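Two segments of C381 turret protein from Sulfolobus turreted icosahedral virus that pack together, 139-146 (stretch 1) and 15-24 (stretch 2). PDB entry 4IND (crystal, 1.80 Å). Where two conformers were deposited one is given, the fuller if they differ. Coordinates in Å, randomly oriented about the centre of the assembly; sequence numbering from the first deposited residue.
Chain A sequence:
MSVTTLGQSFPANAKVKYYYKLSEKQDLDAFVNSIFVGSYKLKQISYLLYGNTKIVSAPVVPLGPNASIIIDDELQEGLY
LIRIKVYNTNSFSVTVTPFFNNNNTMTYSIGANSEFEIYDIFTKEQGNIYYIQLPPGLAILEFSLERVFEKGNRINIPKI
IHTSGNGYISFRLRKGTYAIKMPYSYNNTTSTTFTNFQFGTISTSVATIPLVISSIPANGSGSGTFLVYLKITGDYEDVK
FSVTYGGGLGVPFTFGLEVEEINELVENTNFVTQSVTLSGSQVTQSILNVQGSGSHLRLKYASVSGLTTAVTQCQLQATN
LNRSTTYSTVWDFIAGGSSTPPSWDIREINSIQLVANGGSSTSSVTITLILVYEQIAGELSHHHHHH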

# COMPACT_ATOMS: atom_id res chain seq x y z
N ALA A 139 -3.96 23.32 35.52
CA ALA A 139 -5.27 22.88 35.09
C ALA A 139 -5.07 21.89 33.93
O ALA A 139 -4.25 22.13 33.04
CB ALA A 139 -6.06 24.10 34.59
N ILE A 140 -5.82 20.78 33.95
CA ILE A 140 -5.74 19.81 32.87
C ILE A 140 -6.98 19.91 32.00
O ILE A 140 -8.08 19.58 32.44
CB ILE A 140 -5.61 18.39 33.43
CG1 ILE A 140 -4.55 18.36 34.54
CG2 ILE A 140 -5.28 17.39 32.33
CD1 ILE A 140 -4.58 17.11 35.40
N LEU A 141 -6.82 20.35 30.75
CA LEU A 141 -7.98 20.63 29.90
C LEU A 141 -8.36 19.47 28.96
O LEU A 141 -9.55 19.21 28.76
CB LEU A 141 -7.77 21.90 29.06
CG LEU A 141 -7.29 23.20 29.71
CD1 LEU A 141 -7.66 24.40 28.84
CD2 LEU A 141 -7.81 23.37 31.10
N GLU A 142 -7.35 18.83 28.38
CA GLU A 142 -7.59 17.73 27.44
C GLU A 142 -6.47 16.72 27.55
O GLU A 142 -5.36 17.07 27.90
CB GLU A 142 -7.67 18.21 25.99
CG GLU A 142 -8.81 19.17 25.66
CD GLU A 142 -8.71 19.74 24.23
OE1 GLU A 142 -8.70 20.99 24.09
OE2 GLU A 142 -8.67 18.96 23.24
N PHE A 143 -6.77 15.46 27.26
CA PHE A 143 -5.75 14.43 27.25
C PHE A 143 -6.04 13.57 26.03
O PHE A 143 -7.15 13.04 25.91
CB PHE A 143 -5.81 13.58 28.52
CG PHE A 143 -4.71 12.54 28.61
CD1 PHE A 143 -3.46 12.87 29.13
CD2 PHE A 143 -4.93 11.24 28.16
CE1 PHE A 143 -2.45 11.91 29.21
CE2 PHE A 143 -3.94 10.28 28.23
CZ PHE A 143 -2.70 10.60 28.77
N SER A 144 -5.05 13.45 25.16
CA SER A 144 -5.19 12.80 23.85
C SER A 144 -4.13 11.72 23.65
O SER A 144 -2.94 11.95 23.84
CB SER A 144 -5.11 13.83 22.72
OG SER A 144 -4.96 13.20 21.44
N LEU A 145 -4.58 10.54 23.23
CA LEU A 145 -3.70 9.42 22.89
C LEU A 145 -3.95 9.10 21.44
O LEU A 145 -5.07 8.71 21.09
CB LEU A 145 -4.12 8.17 23.69
CG LEU A 145 -3.68 8.01 25.14
CD1 LEU A 145 -4.61 7.03 25.90
CD2 LEU A 145 -2.27 7.48 25.14
N GLU A 146 -2.96 9.25 20.57
CA GLU A 146 -3.18 8.89 19.17
C GLU A 146 -1.98 8.13 18.65
O GLU A 146 -0.85 8.44 19.00
CB GLU A 146 -3.47 10.14 18.30
CG GLU A 146 -2.24 10.97 17.97
CD GLU A 146 -2.35 11.75 16.64
OE1 GLU A 146 -3.32 12.52 16.45
OE2 GLU A 146 -1.43 11.59 15.79
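Stretch 2 15-24: KVKYYYKLSE

Antiparallel pairing fixes not only the backbones of two strands but also which side chains meet on each face of the sheet, and this pair, at least 118 residues apart in sequence, is a compact example. Stretch 1 is β-strand throughout, part of a longer strand that continues past both its ends. In stretch 2 only Tyr 19 to Lys 21 form a strand, preceded by an irregular segment and followed by a type I turn from Lys 21 to Glu 24, closed by a bond from Glu 24 N to Lys 21 O (3.0 Å). The two strands run at 170°, nearly antiparallel, and their axes approach to 4.7 Å.

Four backbone hydrogen bonds set the register. Phe 143 and Tyr 20 form the hydrogen-bonded pair, with Tyr 20 N to Phe 143 O at 2.8 Å and Phe 143 N to Tyr 20 O at 2.9 Å. The ladder outlasts the short strand at each end: Leu 22 N reaches Leu 141 O (2.8 Å), and Leu 145 N reaches Tyr 18 O (2.9 Å). In the intervening non-hydrogen-bonded pairs the chains draw closer, Glu 142 CA lying 4.4 Å from Lys 21 CA.

Polar side chains add a diagonal tie. Glu 142, Ser 144, Tyr 19 and Lys 21 share one face, where Tyr 19 OH donates a very short hydrogen bond to Glu 142 OE2 (2.5 Å). A water donates to both Leu 141 O (2.9 Å) and Ser 23 OG (3.1 Å), bridging the stretches at the turn.

Apolar contacts complete the fit. Phe 143 and Tyr 20 share the other face, their CD2 atoms 3.9 Å apart. Ile 140 CG2 meets Leu 22 CD1 at 3.4 Å, while Leu 145 CB lies 4.1 Å from Tyr 18 CD1. Altogether the contact buries 581 Å², summed over both stretches.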

# COMPACT_ATOMS: atom_id res chain seq x y z
N LYS A 15 -13.24 2.16 32.13
CA LYS A 15 -12.53 1.94 30.88
C LYS A 15 -11.77 3.21 30.45
O LYS A 15 -12.27 4.34 30.60
CB LYS A 15 -13.55 1.50 29.82
CG LYS A 15 -12.98 1.12 28.48
CD LYS A 15 -14.04 0.47 27.58
CE LYS A 15 -14.73 -0.70 28.29
NZ LYS A 15 -15.42 -1.66 27.34
N VAL A 16 -10.56 3.04 29.92
CA VAL A 16 -9.76 4.22 29.49
C VAL A 16 -10.28 4.67 28.14
O VAL A 16 -10.75 3.85 27.36
CB VAL A 16 -8.23 3.89 29.40
CG1 VAL A 16 -7.46 5.01 28.71
CG2 VAL A 16 -7.68 3.66 30.79
N LYS A 17 -10.22 5.97 27.87
CA LYS A 17 -10.63 6.55 26.60
C LYS A 17 -9.37 7.01 25.89
O LYS A 17 -8.35 7.25 26.54
CB LYS A 17 -11.51 7.78 26.85
CG LYS A 17 -12.77 7.55 27.66
CD LYS A 17 -13.58 8.86 27.72
CE LYS A 17 -14.84 8.72 28.57
NZ LYS A 17 -15.83 7.77 28.02
N TYR A 18 -9.44 7.16 24.57
CA TYR A 18 -8.29 7.68 23.81
C TYR A 18 -8.29 9.20 23.69
O TYR A 18 -7.34 9.80 23.20
CB TYR A 18 -8.20 7.02 22.44
CG TYR A 18 -7.88 5.54 22.54
CD1 TYR A 18 -6.57 5.10 22.49
CD2 TYR A 18 -8.88 4.60 22.71
CE1 TYR A 18 -6.27 3.75 22.58
CE2 TYR A 18 -8.59 3.25 22.81
CZ TYR A 18 -7.28 2.83 22.74
OH TYR A 18 -6.97 1.50 22.83
N TYR A 19 -9.37 9.82 24.13
CA TYR A 19 -9.46 11.26 24.15
C TYR A 19 -10.38 11.70 25.29
O TYR A 19 -11.46 11.13 25.47
CB TYR A 19 -10.00 11.80 22.84
CG TYR A 19 -10.18 13.30 22.94
CD1 TYR A 19 -9.09 14.15 22.81
CD2 TYR A 19 -11.42 13.86 23.18
CE1 TYR A 19 -9.24 15.54 22.91
CE2 TYR A 19 -11.58 15.24 23.28
CZ TYR A 19 -10.49 16.07 23.15
OH TYR A 19 -10.64 17.44 23.27
N TYR A 20 -9.93 12.70 26.05
CA TYR A 20 -10.69 13.28 27.14
C TYR A 20 -10.71 14.79 26.97
O TYR A 20 -9.66 15.40 26.76
CB TYR A 20 -10.02 13.02 28.49
CG TYR A 20 -9.89 11.57 28.92
CD1 TYR A 20 -10.81 11.00 29.80
CD2 TYR A 20 -8.83 10.81 28.47
CE1 TYR A 20 -10.68 9.67 30.19
CE2 TYR A 20 -8.69 9.48 28.83
CZ TYR A 20 -9.61 8.92 29.73
OH TYR A 20 -9.47 7.62 30.09
N LYS A 21 -11.89 15.39 27.04
CA LYS A 21 -11.93 16.83 27.25
C LYS A 21 -12.48 17.00 28.66
O LYS A 21 -13.63 16.67 28.92
CB LYS A 21 -12.85 17.53 26.24
CG LYS A 21 -12.71 19.06 26.37
CD LYS A 21 -13.35 19.80 25.21
CE LYS A 21 -13.05 21.30 25.31
NZ LYS A 21 -13.53 22.05 24.09
N LEU A 22 -11.65 17.50 29.56
CA LEU A 22 -11.96 17.36 30.99
C LEU A 22 -12.94 18.40 31.51
O LEU A 22 -13.38 18.35 32.67
CB LEU A 22 -10.66 17.31 31.80
CG LEU A 22 -9.81 16.10 31.41
CD1 LEU A 22 -8.45 16.16 32.08
CD2 LEU A 22 -10.53 14.79 31.76
N SER A 23 -13.33 19.31 30.62
CA SER A 23 -14.43 20.22 30.91
C SER A 23 -15.79 19.60 30.60
O SER A 23 -16.83 20.24 30.82
CB SER A 23 -14.25 21.53 30.14
OG SER A 23 -13.99 21.26 28.78
N GLU A 24 -15.80 18.37 30.09
CA GLU A 24 -17.03 17.57 29.99
C GLU A 24 -17.12 16.66 31.21
O GLU A 24 -16.19 15.89 31.49
CB GLU A 24 -17.03 16.69 28.73
CG GLU A 24 -17.05 17.43 27.40
CD GLU A 24 -18.42 17.43 26.76
OE1 GLU A 24 -19.42 17.41 27.52
OE2 GLU A 24 -18.52 17.44 25.51
O HOH W 1 -10.93 21.69 28.17